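Local structure of putative immunoglobulin-blocking virulence protein (Mycoplasma mycoides subsp. capri, 7ADK) at residues T164-V172 / S342-Y351; K295-Y306 / I320-W331. The protein probably binds host immunoglobulins and blocks their action, helping the mycoplasma to withstand the antibody response of its host. All coordinates share one frame; numbering follows the deposited sequence.

Interaction 1. Residues T164-V172 / S342-Y351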
loop_
_atom_site.group_PDB
_atom_site.type_symbol
_atom_site.label_atom_id
_atom_site.label_comp_id
_atom_site.label_asym_id
_atom_site.label_seq_id
_atom_site.Cartn_x
_atom_site.Cartn_y
_atom_site.Cartn_z
ATOM N N THR A 164 -28.878 26.067 17.850
ATOM C CA THR A 164 -28.784 27.498 18.212
ATOM C C THR A 164 -29.442 28.454 17.212
ATOM O O THR A 164 -29.864 29.542 17.593
ATOM C CB THR A 164 -27.313 27.893 18.345
ATOM O OG1 THR A 164 -26.670 27.591 17.141
ATOM C CG2 THR A 164 -26.592 27.166 19.471
ATOM N N LYS A 165 -29.532 28.064 15.937
ATOM C CA LYS A 165 -29.957 28.895 14.799
ATOM C C LYS A 165 -30.251 27.991 13.594
ATOM O O LYS A 165 -29.401 27.168 13.271
ATOM C CB LYS A 165 -28.801 29.872 14.507
ATOM C CG LYS A 165 -28.905 30.672 13.206
ATOM C CD LYS A 165 -27.763 31.696 13.161
ATOM C CE LYS A 165 -27.681 32.400 11.803
ATOM N NZ LYS A 165 -26.653 33.464 11.808
ATOM N N PRO A 166 -31.396 28.093 12.909
ATOM C CA PRO A 166 -31.668 27.305 11.715
ATOM C C PRO A 166 -30.809 27.776 10.537
ATOM O O PRO A 166 -30.902 28.917 10.085
ATOM C CB PRO A 166 -33.168 27.466 11.459
ATOM C CG PRO A 166 -33.488 28.826 12.068
ATOM C CD PRO A 166 -32.527 28.933 13.247
ATOM N N TYR A 167 -29.985 26.884 10.000
ATOM C CA TYR A 167 -29.176 27.162 8.811
ATOM C C TYR A 167 -30.055 27.325 7.553
ATOM O O TYR A 167 -31.089 26.671 7.442
ATOM C CB TYR A 167 -28.162 26.030 8.656
ATOM C CG TYR A 167 -27.093 26.244 7.602
ATOM C CD1 TYR A 167 -27.314 25.877 6.260
ATOM C CD2 TYR A 167 -25.853 26.777 7.981
ATOM C CE1 TYR A 167 -26.306 26.076 5.300
ATOM C CE2 TYR A 167 -24.842 26.974 7.025
ATOM C CZ TYR A 167 -25.065 26.618 5.682
ATOM O OH TYR A 167 -24.087 26.798 4.759
ATOM N N GLN A 168 -29.649 28.152 6.580
ATOM C CA GLN A 168 -30.237 28.147 5.237
ATOM C C GLN A 168 -29.192 28.260 4.121
ATOM O O GLN A 168 -28.258 29.058 4.192
ATOM C CB GLN A 168 -31.382 29.159 5.148
ATOM C CG GLN A 168 -31.885 29.331 3.714
ATOM C CD GLN A 168 -33.299 29.849 3.587
ATOM O OE1 GLN A 168 -34.138 29.706 4.448
ATOM N NE2 GLN A 168 -33.637 30.394 2.461
ATOM N N ASN A 169 -29.356 27.426 3.094
ATOM C CA ASN A 169 -28.431 27.244 1.988
ATOM C C ASN A 169 -28.665 28.267 0.856
ATOM O O ASN A 169 -27.742 28.999 0.510
ATOM C CB ASN A 169 -28.539 25.782 1.523
ATOM C CG ASN A 169 -27.232 25.271 0.952
ATOM O OD1 ASN A 169 -26.635 25.864 0.078
ATOM N ND2 ASN A 169 -26.703 24.187 1.458
ATOM N N HIS A 170 -29.879 28.383 0.307
ATOM C CA HIS A 170 -30.192 29.428 -0.678
ATOM C C HIS A 170 -30.486 30.758 0.012
ATOM O O HIS A 170 -31.608 31.079 0.393
ATOM C CB HIS A 170 -31.290 29.010 -1.661
ATOM C CG HIS A 170 -30.840 28.045 -2.732
ATOM N ND1 HIS A 170 -29.524 27.662 -3.014
ATOM C CD2 HIS A 170 -31.661 27.484 -3.662
ATOM C CE1 HIS A 170 -29.594 26.849 -4.079
ATOM N NE2 HIS A 170 -30.866 26.724 -4.483
ATOM N N THR A 171 -29.426 31.543 0.160
ATOM C CA THR A 171 -29.413 32.914 0.681
ATOM C C THR A 171 -29.948 33.968 -0.286
ATOM O O THR A 171 -30.283 35.058 0.159
ATOM C CB THR A 171 -27.976 33.305 1.028
ATOM O OG1 THR A 171 -27.151 33.058 -0.065
ATOM C CG2 THR A 171 -27.416 32.509 2.184
ATOM N N VAL A 172 -30.023 33.691 -1.590
ATOM C CA VAL A 172 -30.343 34.669 -2.645
ATOM C C VAL A 172 -31.401 34.162 -3.623
ATOM O O VAL A 172 -31.619 32.962 -3.785
ATOM C CB VAL A 172 -29.087 35.150 -3.406
ATOM C CG1 VAL A 172 -28.130 35.913 -2.488
ATOM C CG2 VAL A 172 -28.321 34.040 -4.118
ATOM N N SER A 342 -22.324 33.284 -2.513
ATOM C CA SER A 342 -23.145 33.989 -1.517
ATOM C C SER A 342 -23.296 33.184 -0.228
ATOM O O SER A 342 -23.211 33.757 0.856
ATOM C CB SER A 342 -24.513 34.346 -2.093
ATOM O OG SER A 342 -25.188 33.183 -2.495
ATOM N N ARG A 343 -23.436 31.855 -0.317
ATOM C CA ARG A 343 -23.382 30.947 0.835
ATOM C C ARG A 343 -22.010 30.959 1.498
ATOM O O ARG A 343 -21.937 31.200 2.695
ATOM C CB ARG A 343 -23.781 29.529 0.411
ATOM C CG ARG A 343 -23.970 28.552 1.592
ATOM C CD ARG A 343 -23.351 27.177 1.337
ATOM N NE ARG A 343 -23.863 26.574 0.103
ATOM C CZ ARG A 343 -23.178 25.947 -0.831
ATOM N NH1 ARG A 343 -21.939 25.609 -0.680
ATOM N NH2 ARG A 343 -23.741 25.654 -1.955
ATOM N N LEU A 344 -20.909 30.761 0.765
ATOM C CA LEU A 344 -19.566 30.795 1.354
ATOM C C LEU A 344 -19.201 32.160 1.968
ATOM O O LEU A 344 -18.554 32.201 3.008
ATOM C CB LEU A 344 -18.510 30.373 0.321
ATOM C CG LEU A 344 -18.252 28.863 0.239
ATOM C CD1 LEU A 344 -19.268 28.133 -0.615
ATOM C CD2 LEU A 344 -16.867 28.587 -0.319
ATOM N N ARG A 345 -19.651 33.276 1.387
ATOM C CA ARG A 345 -19.482 34.619 1.966
ATOM C C ARG A 345 -20.221 34.739 3.288
ATOM O O ARG A 345 -19.636 35.154 4.281
ATOM C CB ARG A 345 -19.948 35.695 0.977
ATOM C CG ARG A 345 -19.361 37.068 1.338
ATOM C CD ARG A 345 -19.899 38.207 0.466
ATOM N NE ARG A 345 -19.763 37.916 -0.973
ATOM C CZ ARG A 345 -20.727 37.593 -1.812
ATOM N NH1 ARG A 345 -21.983 37.653 -1.512
ATOM N NH2 ARG A 345 -20.454 37.210 -3.015
ATOM N N ARG A 346 -21.501 34.364 3.319
ATOM C CA ARG A 346 -22.316 34.368 4.532
ATOM C C ARG A 346 -21.695 33.490 5.607
ATOM O O ARG A 346 -21.545 33.954 6.727
ATOM C CB ARG A 346 -23.750 33.984 4.148
ATOM C CG ARG A 346 -24.802 34.182 5.252
ATOM C CD ARG A 346 -24.793 33.143 6.376
ATOM N NE ARG A 346 -24.788 31.774 5.847
ATOM C CZ ARG A 346 -25.784 31.125 5.310
ATOM N NH1 ARG A 346 -27.006 31.547 5.295
ATOM N NH2 ARG A 346 -25.544 29.987 4.765
ATOM N N ASP A 347 -21.228 32.293 5.270
ATOM C CA ASP A 347 -20.589 31.405 6.246
ATOM C C ASP A 347 -19.238 31.922 6.783
ATOM O O ASP A 347 -19.035 31.957 7.997
ATOM C CB ASP A 347 -20.481 29.959 5.710
ATOM C CG ASP A 347 -21.799 29.171 5.572
ATOM O OD1 ASP A 347 -22.882 29.775 5.465
ATOM O OD2 ASP A 347 -21.775 27.919 5.608
ATOM N N ASN A 348 -18.319 32.387 5.937
ATOM C CA ASN A 348 -17.033 32.940 6.382
ATOM C C ASN A 348 -17.163 34.239 7.192
ATOM O O ASN A 348 -16.323 34.522 8.044
ATOM C CB ASN A 348 -16.113 33.144 5.175
ATOM C CG ASN A 348 -15.573 31.862 4.578
ATOM O OD1 ASN A 348 -15.100 30.964 5.247
ATOM N ND2 ASN A 348 -15.609 31.730 3.289
ATOM N N SER A 349 -18.204 35.027 6.946
ATOM C CA SER A 349 -18.413 36.333 7.581
ATOM C C SER A 349 -19.222 36.299 8.876
ATOM O O SER A 349 -19.166 37.271 9.628
ATOM C CB SER A 349 -19.022 37.316 6.591
ATOM O OG SER A 349 -20.298 36.897 6.180
ATOM N N GLU A 350 -19.962 35.222 9.161
ATOM C CA GLU A 350 -20.803 35.139 10.364
ATOM C C GLU A 350 -20.857 33.784 11.084
ATOM O O GLU A 350 -21.163 33.787 12.275
ATOM C CB GLU A 350 -22.216 35.664 10.050
ATOM C CG GLU A 350 -23.224 34.578 9.655
ATOM C CD GLU A 350 -24.561 35.137 9.153
ATOM O OE1 GLU A 350 -24.599 36.222 8.532
ATOM O OE2 GLU A 350 -25.597 34.475 9.392
ATOM N N TYR A 351 -20.579 32.643 10.442
ATOM C CA TYR A 351 -20.506 31.366 11.173
ATOM C C TYR A 351 -19.134 31.146 11.784
ATOM O O TYR A 351 -19.044 30.702 12.924
ATOM C CB TYR A 351 -20.918 30.156 10.331
ATOM C CG TYR A 351 -22.414 29.977 10.202
ATOM C CD1 TYR A 351 -23.203 29.755 11.344
ATOM C CD2 TYR A 351 -23.020 29.992 8.944
ATOM C CE1 TYR A 351 -24.592 29.606 11.232
ATOM C CE2 TYR A 351 -24.408 29.862 8.821
ATOM C CZ TYR A 351 -25.195 29.688 9.968
ATOM O OH TYR A 351 -26.537 29.608 9.843
#
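R346 and Q168 form the polar centre of this contact, in which an extended segment, 164-172, lies along helix 339-351. NH1 and NH2 of R346 both donate end-on to the carbonyl oxygen Q168 O, at 3.0 and 2.9 Å, while NE and NH2 grip D347 OD1 side-on; both acceptors lie in the guanidinium plane, which fixes its rotation. Y167 OH donates to D347 OD2 (2.7 Å) on its syn side, an oxygen that also accepts from W527 NE1. Apart from this group, R343 NE donates to N169 OD1 (2.9 Å) from above the amide plane. At the outer end K165, its CG anti to the backbone N (chi1 169°) and its chain extended, carries NZ to a salt bridge with E350 OE2 (2.8 Å).

Among the aromatic contacts, R346 CZ lies over the face of Y167, 4.9 Å from the ring centroid, a cation-pi arrangement. The planes of Y351 and Y167 are only 21° from parallel, but the rings are offset, so little of one lies above the other; Y351 stacks on W527 as well. Buried D347 is thus held by the adjacent arginine, a phenol and an indole, donors that would probably stabilise its negative charge, while R346 ties the loop's backbone to that same carboxylate.

Interaction 2. Residues K295-Y306 / I320-W331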
loop_
_atom_site.group_PDB
_atom_site.type_symbol
_atom_site.label_atom_id
_atom_site.label_comp_id
_atom_site.label_asym_id
_atom_site.label_seq_id
_atom_site.Cartn_x
_atom_site.Cartn_y
_atom_site.Cartn_z
ATOM N N LYS A 295 -17.189 39.276 -37.630
ATOM C CA LYS A 295 -18.103 38.263 -38.201
ATOM C C LYS A 295 -18.917 37.473 -37.171
ATOM O O LYS A 295 -19.819 36.730 -37.548
ATOM C CB LYS A 295 -17.298 37.306 -39.096
ATOM C CG LYS A 295 -16.795 38.001 -40.366
ATOM C CD LYS A 295 -17.892 38.261 -41.413
ATOM C CE LYS A 295 -17.461 39.294 -42.458
ATOM N NZ LYS A 295 -16.164 38.968 -43.085
ATOM N N PHE A 296 -18.614 37.591 -35.882
ATOM C CA PHE A 296 -19.094 36.654 -34.859
ATOM C C PHE A 296 -20.277 37.142 -34.013
ATOM O O PHE A 296 -20.624 36.522 -33.015
ATOM C CB PHE A 296 -17.904 36.151 -34.043
ATOM C CG PHE A 296 -16.935 35.323 -34.851
ATOM C CD1 PHE A 296 -17.256 33.994 -35.158
ATOM C CD2 PHE A 296 -15.739 35.882 -35.327
ATOM C CE1 PHE A 296 -16.381 33.229 -35.942
ATOM C CE2 PHE A 296 -14.853 35.110 -36.093
ATOM C CZ PHE A 296 -15.176 33.780 -36.402
ATOM N N THR A 297 -20.973 38.195 -34.432
ATOM C CA THR A 297 -22.235 38.681 -33.831
ATOM C C THR A 297 -23.449 37.758 -34.104
ATOM O O THR A 297 -24.464 38.187 -34.659
ATOM C CB THR A 297 -22.511 40.122 -34.301
ATOM O OG1 THR A 297 -22.542 40.161 -35.707
ATOM C CG2 THR A 297 -21.461 41.124 -33.830
ATOM N N LYS A 298 -23.343 36.459 -33.786
ATOM C CA LYS A 298 -24.456 35.481 -33.739
ATOM C C LYS A 298 -24.256 34.501 -32.581
ATOM O O LYS A 298 -23.162 33.966 -32.418
ATOM C CB LYS A 298 -24.617 34.708 -35.067
ATOM C CG LYS A 298 -25.167 35.587 -36.196
ATOM C CD LYS A 298 -25.462 34.796 -37.475
ATOM C CE LYS A 298 -26.092 35.668 -38.576
ATOM N NZ LYS A 298 -25.221 36.794 -38.998
ATOM N N ILE A 299 -25.316 34.212 -31.827
ATOM C CA ILE A 299 -25.336 33.245 -30.710
ATOM C C ILE A 299 -25.996 31.926 -31.143
ATOM O O ILE A 299 -27.022 31.930 -31.822
ATOM C CB ILE A 299 -26.037 33.843 -29.469
ATOM C CG1 ILE A 299 -25.312 35.071 -28.887
ATOM C CG2 ILE A 299 -26.231 32.803 -28.353
ATOM C CD1 ILE A 299 -23.852 34.857 -28.477
ATOM N N ALA A 300 -25.412 30.798 -30.749
ATOM C CA ALA A 300 -25.885 29.446 -31.039
ATOM C C ALA A 300 -27.161 29.039 -30.272
ATOM O O ALA A 300 -27.459 29.544 -29.191
ATOM C CB ALA A 300 -24.744 28.475 -30.758
ATOM N N SER A 301 -27.909 28.084 -30.832
ATOM C CA SER A 301 -29.282 27.750 -30.428
ATOM C C SER A 301 -29.424 27.285 -28.975
ATOM O O SER A 301 -30.401 27.623 -28.322
ATOM C CB SER A 301 -29.814 26.671 -31.381
ATOM O OG SER A 301 -31.203 26.461 -31.258
ATOM N N THR A 302 -28.467 26.524 -28.450
ATOM C CA THR A 302 -28.474 26.045 -27.059
ATOM C C THR A 302 -28.108 27.159 -26.088
ATOM O O THR A 302 -28.839 27.422 -25.141
ATOM C CB THR A 302 -27.500 24.875 -26.887
ATOM O OG1 THR A 302 -26.224 25.256 -27.337
ATOM C CG2 THR A 302 -27.928 23.648 -27.684
ATOM N N SER A 303 -27.018 27.881 -26.348
ATOM C CA SER A 303 -26.577 29.007 -25.524
ATOM C C SER A 303 -27.552 30.189 -25.495
ATOM O O SER A 303 -27.502 30.987 -24.567
ATOM C CB SER A 303 -25.194 29.456 -25.963
ATOM O OG SER A 303 -24.260 28.465 -25.612
ATOM N N GLU A 304 -28.489 30.301 -26.438
ATOM C CA GLU A 304 -29.604 31.245 -26.336
ATOM C C GLU A 304 -30.662 30.835 -25.288
ATOM O O GLU A 304 -31.219 31.692 -24.608
ATOM C CB GLU A 304 -30.217 31.430 -27.726
ATOM C CG GLU A 304 -31.257 32.536 -27.803
ATOM C CD GLU A 304 -31.676 32.823 -29.243
ATOM O OE1 GLU A 304 -31.564 33.989 -29.688
ATOM O OE2 GLU A 304 -32.128 31.891 -29.940
ATOM N N LYS A 305 -30.913 29.538 -25.084
ATOM C CA LYS A 305 -31.859 29.071 -24.054
ATOM C C LYS A 305 -31.322 29.208 -22.629
ATOM O O LYS A 305 -32.058 29.601 -21.735
ATOM C CB LYS A 305 -32.418 27.671 -24.390
ATOM C CG LYS A 305 -31.736 26.457 -23.744
ATOM C CD LYS A 305 -32.205 25.152 -24.379
ATOM C CE LYS A 305 -31.529 23.908 -23.819
ATOM N NZ LYS A 305 -31.994 23.545 -22.489
ATOM N N TYR A 306 -30.025 29.031 -22.398
ATOM C CA TYR A 306 -29.415 29.364 -21.104
ATOM C C TYR A 306 -29.482 30.868 -20.788
ATOM O O TYR A 306 -29.715 31.255 -19.645
ATOM C CB TYR A 306 -27.987 28.842 -21.049
ATOM C CG TYR A 306 -27.875 27.353 -20.815
ATOM C CD1 TYR A 306 -28.052 26.453 -21.870
ATOM C CD2 TYR A 306 -27.564 26.863 -19.538
ATOM C CE1 TYR A 306 -27.898 25.076 -21.661
ATOM C CE2 TYR A 306 -27.406 25.488 -19.326
ATOM C CZ TYR A 306 -27.560 24.591 -20.391
ATOM O OH TYR A 306 -27.381 23.273 -20.180
ATOM N N ILE A 320 -16.598 28.666 -30.946
ATOM C CA ILE A 320 -17.285 28.961 -32.209
ATOM C C ILE A 320 -17.678 27.622 -32.835
ATOM O O ILE A 320 -16.805 26.777 -33.030
ATOM C CB ILE A 320 -16.316 29.742 -33.128
ATOM C CG1 ILE A 320 -15.888 31.093 -32.520
ATOM C CG2 ILE A 320 -16.916 29.980 -34.515
ATOM C CD1 ILE A 320 -14.520 31.546 -32.987
ATOM N N ASN A 321 -18.949 27.383 -33.148
ATOM C CA ASN A 321 -19.334 26.139 -33.825
ATOM C C ASN A 321 -19.245 26.275 -35.356
ATOM O O ASN A 321 -18.862 27.310 -35.897
ATOM C CB ASN A 321 -20.676 25.601 -33.295
ATOM C CG ASN A 321 -21.932 26.271 -33.808
ATOM O OD1 ASN A 321 -22.110 26.503 -34.987
ATOM N ND2 ASN A 321 -22.880 26.524 -32.946
ATOM N N GLU A 322 -19.615 25.214 -36.062
ATOM C CA GLU A 322 -19.509 25.055 -37.515
ATOM C C GLU A 322 -20.162 26.182 -38.326
ATOM O O GLU A 322 -19.670 26.527 -39.391
ATOM C CB GLU A 322 -20.160 23.723 -37.936
ATOM C CG GLU A 322 -19.510 22.450 -37.373
ATOM C CD GLU A 322 -19.800 22.153 -35.892
ATOM O OE1 GLU A 322 -20.746 22.724 -35.312
ATOM O OE2 GLU A 322 -19.079 21.334 -35.287
ATOM N N ALA A 323 -21.253 26.775 -37.847
ATOM C CA ALA A 323 -22.077 27.723 -38.600
ATOM C C ALA A 323 -21.682 29.207 -38.446
ATOM O O ALA A 323 -22.443 30.095 -38.830
ATOM C CB ALA A 323 -23.540 27.455 -38.240
ATOM N N GLY A 324 -20.507 29.503 -37.886
ATOM C CA GLY A 324 -20.061 30.879 -37.642
ATOM C C GLY A 324 -20.889 31.587 -36.573
ATOM O O GLY A 324 -21.408 32.679 -36.786
ATOM N N GLU A 325 -21.045 30.936 -35.428
ATOM C CA GLU A 325 -21.863 31.406 -34.313
ATOM C C GLU A 325 -21.256 30.960 -32.974
ATOM O O GLU A 325 -20.596 29.925 -32.894
ATOM C CB GLU A 325 -23.311 30.931 -34.513
ATOM C CG GLU A 325 -23.404 29.409 -34.648
ATOM C CD GLU A 325 -24.829 28.890 -34.851
ATOM O OE1 GLU A 325 -25.586 29.466 -35.656
ATOM O OE2 GLU A 325 -25.208 27.892 -34.205
ATOM N N ILE A 326 -21.445 31.775 -31.939
ATOM C CA ILE A 326 -20.818 31.622 -30.624
ATOM C C ILE A 326 -21.676 30.717 -29.732
ATOM O O ILE A 326 -22.875 30.931 -29.579
ATOM C CB ILE A 326 -20.566 32.997 -29.976
ATOM C CG1 ILE A 326 -19.637 33.864 -30.841
ATOM C CG2 ILE A 326 -19.991 32.843 -28.569
ATOM C CD1 ILE A 326 -19.409 35.256 -30.257
ATOM N N ASP A 327 -21.049 29.728 -29.114
ATOM C CA ASP A 327 -21.628 28.676 -28.275
ATOM C C ASP A 327 -20.733 28.463 -27.041
ATOM O O ASP A 327 -19.646 29.032 -26.972
ATOM C CB ASP A 327 -21.764 27.412 -29.138
ATOM C CG ASP A 327 -22.760 26.386 -28.594
ATOM O OD1 ASP A 327 -23.015 25.388 -29.307
ATOM O OD2 ASP A 327 -23.324 26.601 -27.496
ATOM N N SER A 328 -21.140 27.693 -26.035
ATOM C CA SER A 328 -20.265 27.432 -24.882
ATOM C C SER A 328 -20.494 26.080 -24.219
ATOM O O SER A 328 -21.507 25.421 -24.429
ATOM C CB SER A 328 -20.307 28.579 -23.861
ATOM O OG SER A 328 -21.426 28.536 -23.015
ATOM N N ASN A 329 -19.512 25.664 -23.421
ATOM C CA ASN A 329 -19.613 24.551 -22.479
ATOM C C ASN A 329 -19.683 25.051 -21.018
ATOM O O ASN A 329 -19.197 24.391 -20.107
ATOM C CB ASN A 329 -18.503 23.525 -22.786
ATOM C CG ASN A 329 -17.078 24.049 -22.692
ATOM O OD1 ASN A 329 -16.733 24.908 -21.900
ATOM N ND2 ASN A 329 -16.182 23.527 -23.498
ATOM N N GLY A 330 -20.240 26.245 -20.789
ATOM C CA GLY A 330 -20.269 26.892 -19.475
ATOM C C GLY A 330 -20.964 28.251 -19.465
ATOM O O GLY A 330 -20.725 29.091 -20.335
ATOM N N TRP A 331 -21.856 28.452 -18.489
ATOM C CA TRP A 331 -22.719 29.632 -18.323
ATOM C C TRP A 331 -22.801 30.044 -16.849
ATOM O O TRP A 331 -22.906 29.196 -15.968
ATOM C CB TRP A 331 -24.137 29.399 -18.878
ATOM C CG TRP A 331 -24.252 28.794 -20.238
ATOM C CD1 TRP A 331 -24.411 29.477 -21.389
ATOM C CD2 TRP A 331 -24.185 27.386 -20.618
ATOM N NE1 TRP A 331 -24.430 28.599 -22.447
ATOM C CE2 TRP A 331 -24.290 27.300 -22.031
ATOM C CE3 TRP A 331 -24.015 26.171 -19.917
ATOM C CZ2 TRP A 331 -24.227 26.086 -22.715
ATOM C CZ3 TRP A 331 -23.945 24.947 -20.600
ATOM C CH2 TRP A 331 -24.054 24.900 -21.995
#
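Y306 and W331 lie face to face, the phenol ring over the six-membered ring of the indole with centroids 3.7 Å apart and planes only 8° from parallel. Y306 CB continues the overlap above the five-membered ring, so both rings of the indole have a partner on this side; S328 OG approaches the opposite face near its rim. The edge of the indole is used too: W331 NE1 donates to S303 OG (3.2 Å) almost within the ring plane, and S303 OG in turn donates to D327 OD2 (2.8 Å). With its OG anti to the carbonyl carbon (chi1 -70°), the serine points from helix 301-308 toward both partners and acts as a relay, illustrating how one hydroxyl can join an aromatic stack to a strand.

At the far end, I320 CD1 sits over one face of F296, 4.3 Å from the ring centroid, while I326 CD1 packs against F296 CB (4.2 Å). Between these ends the backbones form a single bridge of parallel type: I326 N donates to K298 O and A300 N to I326 O, each at 2.8 Å. A300 CB rests against D327 CB (3.6 Å) and E325 OE2; that carboxylate is held by N321 ND2, and N321 OD1 accepts from A323 N in an Asx turn within the type I turn N321-G324.

Strand 326-332 is the middle strand of a three-stranded antiparallel sheet, between 312-313 and 318-320. Helix 182-194 packs on F296, I299 and I326, I313 of strand 312-313 touches I299, S303 and I326, and helix 247-253 adds Y249 and M252 against I320.

How the interactions relate
Two separate regions of an elongated chain are involved: the centres of the contacts are 35 Å apart and their nearest atoms about 14 Å, without touching. Interaction 1 pairs segments 170 residues apart in sequence, whereas interaction 2 joins neighbours separated by only 14. Both segments of interaction 2 fall between 172 and 342, so the chain leaves the extended segment 164-172, builds the small antiparallel sheet and its surrounding helices, and returns through strand 326-332 directly into helix 339-351. Interaction 1 therefore brings together the outgoing and returning chain, its centre about 16 Å from the centre of the chain, while interaction 2 ties together two neighbouring pieces late in that excursion, its centre about 32 Å from it.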